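Local coordinates for protein of unknown function DUF574 (Streptomyces avermitilis, PDB 3GIW) that is of uncharacterised function but probably acts as an S-adenosylmethionine-dependent methyltransferase, having a Rossmann-like fold and a site that binds S-adenosyl-L-homocysteine, at residues 19-30 and 38-48; 52-62 and 262-270. All blocks are in the same frame, centred on the assembly; numbering follows the deposited sequence. Where two conformers were deposited one is given.

Interaction 1: residues 19-30 and 38-48; sequences TESAHSARIYDY and YPADKEAGDAM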
loop_
_atom_site.group_PDB
_atom_site.type_symbol
_atom_site.label_atom_id
_atom_site.label_comp_id
_atom_site.label_asym_id
_atom_site.label_seq_id
_atom_site.Cartn_x
_atom_site.Cartn_y
_atom_site.Cartn_z
ATOM N N THR A 19 -13.412 -4.397 -17.976
ATOM C CA THR A 19 -12.160 -4.339 -18.727
ATOM C C THR A 19 -12.015 -3.125 -19.638
ATOM O O THR A 19 -10.928 -2.895 -20.160
ATOM C CB THR A 19 -11.986 -5.581 -19.606
ATOM O OG1 THR A 19 -12.999 -5.583 -20.621
ATOM C CG2 THR A 19 -12.048 -6.842 -18.763
ATOM N N GLU A 20 -13.086 -2.356 -19.843
ATOM C CA GLU A 20 -13.045 -1.245 -20.782
ATOM C C GLU A 20 -12.637 0.088 -20.163
ATOM O O GLU A 20 -12.425 1.040 -20.902
ATOM C CB GLU A 20 -14.384 -1.105 -21.520
ATOM C CG GLU A 20 -14.765 -2.335 -22.338
ATOM C CD GLU A 20 -13.636 -2.820 -23.242
ATOM O OE1 GLU A 20 -13.328 -2.120 -24.242
ATOM O OE2 GLU A 20 -13.052 -3.903 -22.947
ATOM N N SER A 21 -12.537 0.156 -18.831
ATOM C CA SER A 21 -12.028 1.364 -18.178
ATOM C C SER A 21 -10.775 1.040 -17.378
ATOM O O SER A 21 -10.581 -0.083 -16.930
ATOM C CB SER A 21 -13.094 1.985 -17.282
ATOM O OG SER A 21 -13.334 1.178 -16.145
ATOM N N ALA A 22 -9.910 2.042 -17.224
ATOM C CA ALA A 22 -8.654 1.873 -16.469
ATOM C C ALA A 22 -8.942 1.761 -14.972
ATOM O O ALA A 22 -9.862 2.418 -14.443
ATOM C CB ALA A 22 -7.697 3.034 -16.742
ATOM N N HIS A 23 -8.154 0.919 -14.293
ATOM C CA HIS A 23 -8.208 0.761 -12.847
ATOM C C HIS A 23 -6.816 0.930 -12.239
ATOM O O HIS A 23 -5.838 0.418 -12.768
ATOM C CB HIS A 23 -8.742 -0.628 -12.422
ATOM C CG HIS A 23 -10.181 -0.890 -12.776
ATOM N ND1 HIS A 23 -10.642 -1.015 -14.072
ATOM C CD2 HIS A 23 -11.250 -1.118 -11.980
ATOM C CE1 HIS A 23 -11.941 -1.267 -14.054
ATOM N NE2 HIS A 23 -12.334 -1.346 -12.797
ATOM N N SER A 24 -6.741 1.585 -11.096
ATOM C CA SER A 24 -5.439 1.944 -10.533
ATOM C C SER A 24 -4.515 0.717 -10.294
ATOM O O SER A 24 -3.299 0.767 -10.584
ATOM C CB SER A 24 -5.566 2.786 -9.252
ATOM O OG SER A 24 -6.245 2.113 -8.234
ATOM N N ALA A 25 -5.043 -0.384 -9.754
ATOM C CA ALA A 25 -4.191 -1.534 -9.451
ATOM C C ALA A 25 -3.608 -2.145 -10.706
ATOM O O ALA A 25 -2.501 -2.690 -10.710
ATOM C CB ALA A 25 -4.996 -2.578 -8.703
ATOM N N ARG A 26 -4.396 -2.125 -11.778
ATOM C CA ARG A 26 -4.009 -2.695 -13.057
ATOM C C ARG A 26 -2.991 -1.816 -13.804
ATOM O O ARG A 26 -2.074 -2.331 -14.452
ATOM C CB ARG A 26 -5.260 -2.939 -13.933
ATOM C CG ARG A 26 -6.330 -3.823 -13.248
ATOM C CD ARG A 26 -7.631 -3.881 -14.030
ATOM N NE ARG A 26 -8.767 -4.171 -13.131
ATOM C CZ ARG A 26 -10.014 -4.368 -13.574
ATOM N NH1 ARG A 26 -10.270 -4.272 -14.880
ATOM N NH2 ARG A 26 -10.988 -4.649 -12.719
ATOM N N ILE A 27 -3.154 -0.488 -13.719
ATOM C CA ILE A 27 -2.113 0.409 -14.252
ATOM C C ILE A 27 -0.783 0.152 -13.541
ATOM O O ILE A 27 0.277 0.060 -14.181
ATOM C CB ILE A 27 -2.520 1.907 -14.061
ATOM C CG1 ILE A 27 -3.736 2.257 -14.931
ATOM C CG2 ILE A 27 -1.335 2.843 -14.362
ATOM C CD1 ILE A 27 -4.422 3.578 -14.559
ATOM N N TYR A 28 -0.834 0.045 -12.217
ATOM C CA TYR A 28 0.390 -0.182 -11.434
ATOM C C TYR A 28 1.053 -1.494 -11.904
ATOM O O TYR A 28 2.278 -1.555 -12.178
ATOM C CB TYR A 28 0.019 -0.228 -9.959
ATOM C CG TYR A 28 1.137 -0.435 -8.978
ATOM C CD1 TYR A 28 1.488 -1.700 -8.555
ATOM C CD2 TYR A 28 1.790 0.644 -8.388
ATOM C CE1 TYR A 28 2.494 -1.881 -7.614
ATOM C CE2 TYR A 28 2.761 0.465 -7.432
ATOM C CZ TYR A 28 3.109 -0.792 -7.046
ATOM O OH TYR A 28 4.091 -0.921 -6.071
ATOM N N ASP A 29 0.252 -2.559 -12.030
ATOM C CA ASP A 29 0.809 -3.820 -12.468
ATOM C C ASP A 29 1.420 -3.739 -13.873
ATOM O O ASP A 29 2.505 -4.274 -14.099
ATOM C CB ASP A 29 -0.245 -4.937 -12.405
ATOM C CG ASP A 29 0.360 -6.321 -12.371
ATOM O OD1 ASP A 29 1.158 -6.599 -11.465
ATOM O OD2 ASP A 29 0.009 -7.133 -13.240
ATOM N N TYR A 30 0.724 -3.090 -14.799
ATOM C CA TYR A 30 1.248 -2.854 -16.155
ATOM C C TYR A 30 2.623 -2.191 -16.070
ATOM O O TYR A 30 3.609 -2.675 -16.649
ATOM C CB TYR A 30 0.279 -2.002 -16.972
ATOM C CG TYR A 30 0.902 -1.485 -18.240
ATOM C CD1 TYR A 30 1.272 -2.355 -19.253
ATOM C CD2 TYR A 30 1.155 -0.132 -18.414
ATOM C CE1 TYR A 30 1.851 -1.897 -20.405
ATOM C CE2 TYR A 30 1.729 0.356 -19.557
ATOM C CZ TYR A 30 2.080 -0.539 -20.569
ATOM O OH TYR A 30 2.688 -0.085 -21.741
ATOM N N TYR A 38 -5.506 -4.649 -18.856
ATOM C CA TYR A 38 -6.232 -4.644 -20.113
ATOM C C TYR A 38 -5.797 -3.434 -20.942
ATOM O O TYR A 38 -5.098 -2.552 -20.436
ATOM C CB TYR A 38 -7.739 -4.629 -19.810
ATOM C CG TYR A 38 -8.166 -5.910 -19.122
ATOM C CD1 TYR A 38 -8.313 -7.081 -19.840
ATOM C CD2 TYR A 38 -8.372 -5.964 -17.749
ATOM C CE1 TYR A 38 -8.664 -8.272 -19.217
ATOM C CE2 TYR A 38 -8.729 -7.150 -17.124
ATOM C CZ TYR A 38 -8.889 -8.292 -17.865
ATOM O OH TYR A 38 -9.237 -9.495 -17.269
ATOM N N PRO A 39 -6.157 -3.400 -22.228
ATOM C CA PRO A 39 -5.755 -2.263 -23.055
ATOM C C PRO A 39 -6.034 -0.872 -22.461
ATOM O O PRO A 39 -5.205 0.038 -22.629
ATOM C CB PRO A 39 -6.531 -2.500 -24.371
ATOM C CG PRO A 39 -6.718 -3.977 -24.420
ATOM C CD PRO A 39 -6.904 -4.421 -23.000
ATOM N N ALA A 40 -7.176 -0.676 -21.803
ATOM C CA ALA A 40 -7.453 0.629 -21.153
ATOM C C ALA A 40 -6.385 1.013 -20.106
ATOM O O ALA A 40 -6.053 2.200 -19.945
ATOM C CB ALA A 40 -8.828 0.650 -20.531
ATOM N N ASP A 41 -5.861 0.013 -19.394
ATOM C CA ASP A 41 -4.801 0.243 -18.389
ATOM C C ASP A 41 -3.462 0.594 -19.029
ATOM O O ASP A 41 -2.741 1.486 -18.575
ATOM C CB ASP A 41 -4.653 -0.985 -17.509
ATOM C CG ASP A 41 -5.945 -1.384 -16.852
ATOM O OD1 ASP A 41 -6.524 -0.549 -16.123
ATOM O OD2 ASP A 41 -6.341 -2.553 -17.095
ATOM N N LYS A 42 -3.108 -0.110 -20.099
ATOM C CA LYS A 42 -1.906 0.229 -20.879
ATOM C C LYS A 42 -1.974 1.652 -21.461
ATOM O O LYS A 42 -1.000 2.402 -21.437
ATOM C CB LYS A 42 -1.715 -0.782 -22.016
ATOM C CG LYS A 42 -0.597 -0.426 -22.969
ATOM C CD LYS A 42 -0.348 -1.604 -23.908
ATOM C CE LYS A 42 0.991 -1.527 -24.584
ATOM N NZ LYS A 42 1.273 -0.249 -25.226
ATOM N N GLU A 43 -3.128 2.035 -22.000
ATOM C CA GLU A 43 -3.264 3.350 -22.608
ATOM C C GLU A 43 -3.060 4.438 -21.551
ATOM O O GLU A 43 -2.380 5.449 -21.801
ATOM C CB GLU A 43 -4.644 3.494 -23.246
ATOM C CG GLU A 43 -4.898 4.814 -24.020
ATOM C CD GLU A 43 -5.355 5.987 -23.155
ATOM O OE1 GLU A 43 -5.892 5.787 -22.045
ATOM O OE2 GLU A 43 -5.185 7.139 -23.608
ATOM N N ALA A 44 -3.672 4.249 -20.382
ATOM C CA ALA A 44 -3.477 5.156 -19.248
ATOM C C ALA A 44 -2.010 5.215 -18.814
ATOM O O ALA A 44 -1.441 6.312 -18.700
ATOM C CB ALA A 44 -4.389 4.747 -18.087
ATOM N N GLY A 45 -1.390 4.058 -18.569
ATOM C CA GLY A 45 0.002 4.043 -18.123
ATOM C C GLY A 45 0.944 4.689 -19.121
ATOM O O GLY A 45 1.875 5.394 -18.733
ATOM N N ASP A 46 0.723 4.412 -20.406
ATOM C CA ASP A 46 1.558 4.999 -21.464
ATOM C C ASP A 46 1.380 6.529 -21.532
ATOM O O ASP A 46 2.369 7.251 -21.673
ATOM C CB ASP A 46 1.272 4.342 -22.813
ATOM C CG ASP A 46 1.803 2.931 -22.912
ATOM O OD1 ASP A 46 2.581 2.494 -22.053
ATOM O OD2 ASP A 46 1.456 2.258 -23.917
ATOM N N ALA A 47 0.158 7.022 -21.406
ATOM C CA ALA A 47 -0.092 8.476 -21.369
ATOM C C ALA A 47 0.599 9.105 -20.162
ATOM O O ALA A 47 1.157 10.204 -20.242
ATOM C CB ALA A 47 -1.605 8.784 -21.343
HETATM N N MSE A 48 0.547 8.429 -19.015
HETATM C CA MSE A 48 1.154 8.980 -17.808
HETATM C C MSE A 48 2.672 8.996 -17.854
HETATM O O MSE A 48 3.318 9.965 -17.416
HETATM C CB MSE A 48 0.686 8.186 -16.615
HETATM C CG MSE A 48 -0.790 8.322 -16.376
HETATM SE SE MSE A 48 -1.458 6.965 -15.127
HETATM C CE MSE A 48 -3.279 7.609 -15.097
HETATM O O HOH W 1 -9.371 -2.335 -22.172
HETATM O O HOH W 2 -9.166 -2.659 -16.828
#
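Asp41 is the polar centre of this contact, where the start of helix 39-48 meets the turn leading into helix 24-30. Its OD1 takes the backbone N-H of His23, the N-cap residue, in a nearly straight bond (N to OD1 2.9 Å, 166°), while OD2 accepts from the N of Tyr38, its own helix's N-cap, through the anti lone pair. One carboxylate thus ties together the beginnings of two helices. A water bridges Asp41 OD2, Ser21 O and Arg26 NH1; the Arg26 guanidinium stacks on the His23 ring, and its NH2 bonds to Ile17 O and forms a salt bridge with Asp114.

In the tight part Ile27 sits as a knob among Asp41, Ala44, Gly45 and Met48, its CD1 3.7 Å from Ala44 CB. A CB on Gly45 would run into Tyr30 CD2. With CG anti to the backbone N (chi1 167°), the Tyr30 ring lies over Lys42 CA and sends its OH to Asp46 OD1 at 2.6 Å.

On the solvent side, exposed Lys42 forms a salt bridge with Asp46 OD2. At the partly exposed far end, Thr19 CG2 makes a CH-pi contact over the Tyr38 ring face. The helix axes cross at -67°, 8.6 Å apart at closest approach. Helix 207-219 touches Ile27 and Met48; Tyr28, of the S-adenosyl-L-homocysteine site, packs on Met59 and Arg63 of helix 55-75, so the contact probably helps place helix 24-31 beside that site.

Interaction 2: residues 52-62 and 262-270; sequences WPALPVHMRAN and IRDEDIAMY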
loop_
_atom_site.group_PDB
_atom_site.type_symbol
_atom_site.label_atom_id
_atom_site.label_comp_id
_atom_site.label_asym_id
_atom_site.label_seq_id
_atom_site.Cartn_x
_atom_site.Cartn_y
_atom_site.Cartn_z
ATOM N N TRP A 52 5.475 11.893 -17.320
ATOM C CA TRP A 52 6.475 11.716 -16.269
ATOM C C TRP A 52 7.244 10.432 -16.523
ATOM O O TRP A 52 6.831 9.337 -16.102
ATOM C CB TRP A 52 5.811 11.681 -14.884
ATOM C CG TRP A 52 6.759 11.738 -13.726
ATOM C CD1 TRP A 52 7.934 12.425 -13.636
ATOM C CD2 TRP A 52 6.580 11.091 -12.465
ATOM N NE1 TRP A 52 8.479 12.266 -12.395
ATOM C CE2 TRP A 52 7.679 11.429 -11.656
ATOM C CE3 TRP A 52 5.598 10.252 -11.957
ATOM C CZ2 TRP A 52 7.812 10.961 -10.341
ATOM C CZ3 TRP A 52 5.735 9.754 -10.669
ATOM C CH2 TRP A 52 6.835 10.121 -9.869
ATOM N N PRO A 53 8.359 10.545 -17.253
ATOM C CA PRO A 53 9.158 9.354 -17.578
ATOM C C PRO A 53 9.590 8.497 -16.400
ATOM O O PRO A 53 9.768 7.276 -16.573
ATOM C CB PRO A 53 10.346 9.911 -18.376
ATOM C CG PRO A 53 9.745 11.169 -19.039
ATOM C CD PRO A 53 8.836 11.755 -17.978
ATOM N N ALA A 54 9.731 9.101 -15.224
ATOM C CA ALA A 54 10.090 8.362 -14.006
ATOM C C ALA A 54 8.975 7.519 -13.406
ATOM O O ALA A 54 9.218 6.815 -12.411
ATOM C CB ALA A 54 10.667 9.300 -12.903
ATOM N N LEU A 55 7.770 7.556 -13.979
ATOM C CA LEU A 55 6.666 6.778 -13.389
ATOM C C LEU A 55 7.054 5.320 -12.996
ATOM O O LEU A 55 6.736 4.871 -11.884
ATOM C CB LEU A 55 5.381 6.847 -14.255
ATOM C CG LEU A 55 4.163 6.153 -13.665
ATOM C CD1 LEU A 55 3.684 6.852 -12.409
ATOM C CD2 LEU A 55 3.056 6.063 -14.726
ATOM N N PRO A 56 7.715 4.563 -13.897
ATOM C CA PRO A 56 8.099 3.178 -13.507
ATOM C C PRO A 56 9.108 3.120 -12.358
ATOM O O PRO A 56 9.086 2.183 -11.594
ATOM C CB PRO A 56 8.646 2.547 -14.795
ATOM C CG PRO A 56 8.294 3.530 -15.917
ATOM C CD PRO A 56 8.050 4.880 -15.294
ATOM N N VAL A 57 10.035 4.084 -12.279
ATOM C CA VAL A 57 11.015 4.134 -11.189
ATOM C C VAL A 57 10.260 4.355 -9.871
ATOM O O VAL A 57 10.494 3.666 -8.880
ATOM C CB VAL A 57 12.058 5.262 -11.456
ATOM C CG1 VAL A 57 12.881 5.551 -10.214
ATOM C CG2 VAL A 57 12.984 4.872 -12.650
ATOM N N HIS A 58 9.317 5.286 -9.891
ATOM C CA HIS A 58 8.451 5.563 -8.729
ATOM C C HIS A 58 7.656 4.329 -8.272
ATOM O O HIS A 58 7.638 3.972 -7.090
ATOM C CB HIS A 58 7.533 6.763 -9.097
ATOM C CG HIS A 58 6.272 6.903 -8.298
ATOM N ND1 HIS A 58 6.213 7.602 -7.103
ATOM C CD2 HIS A 58 5.006 6.514 -8.579
ATOM C CE1 HIS A 58 4.961 7.588 -6.682
ATOM N NE2 HIS A 58 4.210 6.922 -7.538
HETATM N N MSE A 59 7.024 3.634 -9.215
HETATM C CA MSE A 59 6.152 2.515 -8.865
HETATM C C MSE A 59 7.006 1.323 -8.376
HETATM O O MSE A 59 6.651 0.679 -7.381
HETATM C CB MSE A 59 5.220 2.203 -10.047
HETATM C CG MSE A 59 4.147 3.263 -10.229
HETATM SE SE MSE A 59 2.872 2.810 -11.562
HETATM C CE MSE A 59 1.375 3.834 -10.885
ATOM N N ARG A 60 8.145 1.054 -9.015
ATOM C CA ARG A 60 9.034 0.011 -8.547
ATOM C C ARG A 60 9.598 0.346 -7.140
ATOM O O ARG A 60 9.688 -0.539 -6.261
ATOM C CB ARG A 60 10.101 -0.230 -9.610
ATOM C CG ARG A 60 9.518 -0.873 -10.893
ATOM C CD ARG A 60 10.480 -0.906 -12.093
ATOM N NE ARG A 60 10.406 -2.189 -12.812
ATOM C CZ ARG A 60 9.725 -2.449 -13.933
ATOM N NH1 ARG A 60 8.998 -1.527 -14.554
ATOM N NH2 ARG A 60 9.768 -3.672 -14.449
ATOM N N ALA A 61 9.929 1.620 -6.896
ATOM C CA ALA A 61 10.455 2.011 -5.612
ATOM C C ALA A 61 9.415 1.844 -4.501
ATOM O O ALA A 61 9.752 1.517 -3.355
ATOM C CB ALA A 61 10.969 3.497 -5.640
ATOM N N ASN A 62 8.157 2.095 -4.797
ATOM C CA ASN A 62 7.104 1.874 -3.808
ATOM C C ASN A 62 6.989 0.391 -3.441
ATOM O O ASN A 62 6.898 0.038 -2.248
ATOM C CB ASN A 62 5.766 2.407 -4.302
ATOM C CG ASN A 62 4.618 2.069 -3.354
ATOM O OD1 ASN A 62 4.434 2.763 -2.361
ATOM N ND2 ASN A 62 3.930 0.967 -3.620
ATOM N N ILE A 262 18.617 7.172 -8.892
ATOM C CA ILE A 262 17.316 7.767 -8.598
ATOM C C ILE A 262 17.474 9.184 -8.042
ATOM O O ILE A 262 18.109 9.406 -7.011
ATOM C CB ILE A 262 16.538 6.905 -7.587
ATOM C CG1 ILE A 262 16.354 5.482 -8.134
ATOM C CG2 ILE A 262 15.179 7.554 -7.268
ATOM C CD1 ILE A 262 15.655 4.529 -7.141
ATOM N N ARG A 263 16.886 10.157 -8.739
ATOM C CA ARG A 263 16.858 11.543 -8.322
ATOM C C ARG A 263 15.643 11.768 -7.403
ATOM O O ARG A 263 14.664 11.033 -7.518
ATOM C CB ARG A 263 16.742 12.430 -9.569
ATOM C CG ARG A 263 17.826 12.177 -10.590
ATOM C CD ARG A 263 17.570 12.967 -11.864
ATOM N NE ARG A 263 16.324 12.573 -12.491
ATOM C CZ ARG A 263 15.803 13.184 -13.538
ATOM N NH1 ARG A 263 16.425 14.192 -14.118
ATOM N NH2 ARG A 263 14.669 12.735 -14.045
ATOM N N ASP A 264 15.659 12.797 -6.558
ATOM C CA ASP A 264 14.496 13.052 -5.709
ATOM C C ASP A 264 13.239 13.283 -6.539
ATOM O O ASP A 264 12.168 12.861 -6.134
ATOM C CB ASP A 264 14.732 14.198 -4.725
ATOM C CG ASP A 264 15.796 13.896 -3.672
ATOM O OD1 ASP A 264 16.353 12.782 -3.599
ATOM O OD2 ASP A 264 15.996 14.852 -2.904
ATOM N N GLU A 265 13.367 13.927 -7.707
ATOM C CA GLU A 265 12.222 14.230 -8.527
ATOM C C GLU A 265 11.583 12.975 -9.131
ATOM O O GLU A 265 10.463 13.035 -9.601
ATOM C CB GLU A 265 12.554 15.190 -9.660
ATOM C CG GLU A 265 13.596 14.708 -10.675
ATOM C CD GLU A 265 13.581 15.600 -11.892
ATOM O OE1 GLU A 265 12.641 15.409 -12.732
ATOM O OE2 GLU A 265 14.441 16.520 -11.992
ATOM N N ASP A 266 12.309 11.848 -9.103
ATOM C CA ASP A 266 11.818 10.575 -9.676
ATOM C C ASP A 266 10.934 9.760 -8.719
ATOM O O ASP A 266 10.493 8.677 -9.083
ATOM C CB ASP A 266 12.998 9.699 -10.160
ATOM C CG ASP A 266 13.843 10.373 -11.210
ATOM O OD1 ASP A 266 13.316 11.181 -11.989
ATOM O OD2 ASP A 266 15.079 10.085 -11.227
ATOM N N ILE A 267 10.697 10.264 -7.509
ATOM C CA ILE A 267 10.004 9.525 -6.443
ATOM C C ILE A 267 8.900 10.451 -5.898
ATOM O O ILE A 267 9.206 11.543 -5.413
ATOM C CB ILE A 267 11.015 9.097 -5.311
ATOM C CG1 ILE A 267 12.096 8.168 -5.858
ATOM C CG2 ILE A 267 10.261 8.477 -4.100
ATOM C CD1 ILE A 267 11.576 6.823 -6.373
ATOM N N ALA A 268 7.657 10.003 -5.932
ATOM C CA ALA A 268 6.517 10.824 -5.500
ATOM C C ALA A 268 5.740 10.141 -4.369
ATOM O O ALA A 268 4.516 10.338 -4.259
ATOM C CB ALA A 268 5.573 11.178 -6.702
HETATM N N MSE A 269 6.414 9.318 -3.553
HETATM C CA MSE A 269 5.824 8.702 -2.365
HETATM C C MSE A 269 6.650 9.024 -1.158
HETATM O O MSE A 269 7.859 8.811 -1.174
HETATM C CB MSE A 269 5.816 7.166 -2.382
HETATM C CG MSE A 269 4.926 6.496 -3.256
HETATM SE SE MSE A 269 3.044 6.763 -2.966
HETATM C CE MSE A 269 2.634 5.375 -4.201
ATOM N N TYR A 270 5.996 9.477 -0.102
ATOM C CA TYR A 270 6.533 9.397 1.254
ATOM C C TYR A 270 6.261 8.014 1.819
ATOM O O TYR A 270 5.215 7.417 1.532
ATOM C CB TYR A 270 5.876 10.423 2.172
ATOM C CG TYR A 270 6.258 11.851 1.907
ATOM C CD1 TYR A 270 7.563 12.292 2.048
ATOM C CD2 TYR A 270 5.293 12.790 1.561
ATOM C CE1 TYR A 270 7.902 13.609 1.840
ATOM C CE2 TYR A 270 5.637 14.131 1.336
ATOM C CZ TYR A 270 6.944 14.524 1.467
ATOM O OH TYR A 270 7.357 15.841 1.269
HETATM O O HOH W 3 11.332 12.994 -12.793
#
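His58 meets the segment 262-270 with the edge of its ring, and it has the largest buried surface of the contact. CG stands anti to the backbone N (chi1 159°), carrying the ring toward 262-270, and chi2 near 88° turns ND1 to the N-H of Ala268, accepted at 3.0 Å with the donor tilted 24° from the ring plane. Its CE1 touches Met269 CG, while Trp52 CZ3 lies against one ring face.

Asp266 packs beside Ala54, whose CB is 3.4 Å from its OD1. Arg263 grips this carboxylate side-on, NE to OD2 and NH2 to OD1, and its backbone N also reaches OD2. A water accepts from Trp52 NE1 and lies within bonding distance of Asp266 OD1 and Glu265 OE1. An alanine in place of Asp266 would probably leave Arg263 without its main carboxylate partner and this water without a possible acceptor.

Met269 bends at chi2 to bring CE within 3.7 Å of Asn62 OD1, an oxygen hydrogen-bonded to Ser199; Ile267 CD1 meets Ala61 CB unusually tightly, at 3.5 Å. With ND1 accepting, His58 probably carries its proton on NE2, hydrogen-bonded to an unidentified ligand, probably from the crystallisation liquor, whereas Asp266 O, against His58 CB, is buried without a modelled polar partner.

In the fold
Interaction 1 closes before interaction 2 opens along the chain, and their centres lie 18 Å apart. Helix 39-51 leads directly to helix 55-75, so the two contacts follow one another through consecutive helices; they also touch, with Met48 CB packed on Leu55 CD2 and Tyr28 OH probably hydrogen-bonded to Asn62 ND2. Interaction 1 joins N-terminal helices to each other, whereas interaction 2 brings helix 55-75 against the approach to strand 269-275, which lies between strands 195-201 and 240-248 in the seven-stranded mixed sheet. Tyr28 and Asn62, one from each contact, both belong to the S-adenosyl-L-homocysteine site, empty of that ligand here, so the two contacts probably help to hold these residues in place around it.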